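Local coordinates for nascent polypeptide-associated complex protein (Methanothermobacter marburgensis, PDB 1TR8) that probably contacts nascent polypeptide chains as they emerge from the ribosome, working as a homodimer that binds ribosomal RNA, at residues Ile64-Asp67 / Asp68-Leu71. Numbering follows the deposited sequence.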
loop_
_atom_site.group_PDB
_atom_site.type_symbol
_atom_site.label_atom_id
_atom_site.label_comp_id
_atom_site.label_asym_id
_atom_site.label_seq_id
_atom_site.Cartn_x
_atom_site.Cartn_y
_atom_site.Cartn_z
ATOM N N ILE A 64 -18.167 9.909 14.428
ATOM C CA ILE A 64 -18.094 10.800 15.576
ATOM C C ILE A 64 -19.512 11.174 16.006
ATOM O O ILE A 64 -20.269 11.799 15.242
ATOM C CB ILE A 64 -17.335 12.062 15.190
ATOM C CG1 ILE A 64 -15.990 11.694 14.570
ATOM C CG2 ILE A 64 -17.153 12.937 16.415
ATOM C CD1 ILE A 64 -15.711 12.446 13.302
ATOM N N PRO A 65 -19.867 10.816 17.235
ATOM C CA PRO A 65 -21.191 11.149 17.755
ATOM C C PRO A 65 -21.462 12.655 17.775
ATOM O O PRO A 65 -20.648 13.421 18.268
ATOM C CB PRO A 65 -21.176 10.575 19.182
ATOM C CG PRO A 65 -20.029 9.565 19.215
ATOM C CD PRO A 65 -19.058 10.030 18.187
ATOM N N GLU A 66 -22.598 13.062 17.223
ATOM C CA GLU A 66 -23.029 14.456 17.210
ATOM C C GLU A 66 -22.887 15.119 18.569
ATOM O O GLU A 66 -22.349 16.227 18.688
ATOM C CB GLU A 66 -24.497 14.538 16.766
ATOM C CG GLU A 66 -24.944 15.909 16.280
ATOM C CD GLU A 66 -24.566 16.159 14.837
ATOM O OE1 GLU A 66 -23.385 16.414 14.571
ATOM O OE2 GLU A 66 -25.447 16.108 13.955
ATOM N N ASP A 67 -23.401 14.438 19.584
ATOM C CA ASP A 67 -23.390 14.962 20.941
ATOM C C ASP A 67 -21.968 15.197 21.441
ATOM O O ASP A 67 -21.721 16.152 22.162
ATOM C CB ASP A 67 -24.186 14.047 21.876
ATOM C CG ASP A 67 -25.659 14.020 21.537
ATOM O OD1 ASP A 67 -26.090 14.826 20.677
ATOM O OD2 ASP A 67 -26.468 13.224 22.065
ATOM N N ASP A 68 -21.013 14.390 21.002
ATOM C CA ASP A 68 -19.624 14.628 21.362
ATOM C C ASP A 68 -19.044 15.827 20.650
ATOM O O ASP A 68 -18.334 16.610 21.258
ATOM C CB ASP A 68 -18.789 13.410 21.021
ATOM C CG ASP A 68 -19.122 12.219 21.888
ATOM O OD1 ASP A 68 -20.070 12.313 22.699
ATOM O OD2 ASP A 68 -18.478 11.156 21.821
ATOM N N ILE A 69 -19.337 15.974 19.363
ATOM C CA ILE A 69 -18.931 17.172 18.616
ATOM C C ILE A 69 -19.497 18.416 19.277
ATOM O O ILE A 69 -18.760 19.344 19.546
ATOM C CB ILE A 69 -19.388 17.094 17.149
ATOM C CG1 ILE A 69 -18.698 15.917 16.459
ATOM C CG2 ILE A 69 -19.054 18.384 16.390
ATOM C CD1 ILE A 69 -19.263 15.606 15.096
ATOM N N GLU A 70 -20.790 18.395 19.577
ATOM C CA GLU A 70 -21.481 19.503 20.252
ATOM C C GLU A 70 -20.820 19.870 21.576
ATOM O O GLU A 70 -20.548 21.035 21.831
ATOM C CB GLU A 70 -22.945 19.143 20.508
ATOM C CG GLU A 70 -23.812 19.267 19.271
ATOM C CD GLU A 70 -25.203 18.690 19.470
ATOM O OE1 GLU A 70 -25.665 18.568 20.641
ATOM O OE2 GLU A 70 -25.840 18.360 18.440
ATOM N N LEU A 71 -20.547 18.862 22.394
ATOM C CA LEU A 71 -19.933 19.064 23.715
ATOM C C LEU A 71 -18.568 19.748 23.613
ATOM O O LEU A 71 -18.272 20.721 24.316
ATOM C CB LEU A 71 -19.785 17.723 24.435
ATOM C CG LEU A 71 -19.644 17.748 25.960
ATOM C CD1 LEU A 71 -20.299 16.525 26.552
ATOM C CD2 LEU A 71 -18.212 17.800 26.399
#
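Asp-68 lies against the ring of Pro-65, the N-cap residue, in the first turn of helix 66-76. Its CG sits beside its own backbone N (chi1 -68°), which swings the carboxylate back toward the start of the helix, where OD2 of Asp-68 comes to 3.4 Å from CG of Pro-65. The backbone N of Asp-68 makes a weak, bent bond to the carbonyl O of Pro-65. Pro-65 O also accepts a much straighter hydrogen bond from Ile-69 N, at 3.1 Å, the first i to i+4 bond of the helix. The side chain of Ile-69 turns back over Ile-64 and crosses it at about a right angle; CG2 of Ile-64 presses on CG1 of Ile-69 at 3.4 Å, a close fit for two carbons, with CD1 of Ile-69 close by. Glu-70 N donates to Glu-66 O at 2.8 Å. On the outer face the extended side chain of Glu-70 brings OE2 of Glu-70 to 3.4 Å from CG of Glu-66, while OE1 of Glu-70 stands 3.8 Å from OD1 of Asp-67, whose side chain runs alongside and points the same way, the two carboxylate planes turned 50° apart. These acids add negative charge near the helix N-terminus, where the positive end of the helix dipole would be expected to stabilise each carboxylate, partly compensating for their mutual repulsion. The bent chain of Glu-66 carries OE1 to a salt bridge with Arg-80. Leu-71 N continues the ladder to Asp-67 O at 3.0 Å. This is the opening turn of the three-helix UBA domain, entered from strand 53-61: Ile-64 and Ile-69 pack on helix 80-89, while Asp-68 and Leu-71 touch helix 94-100.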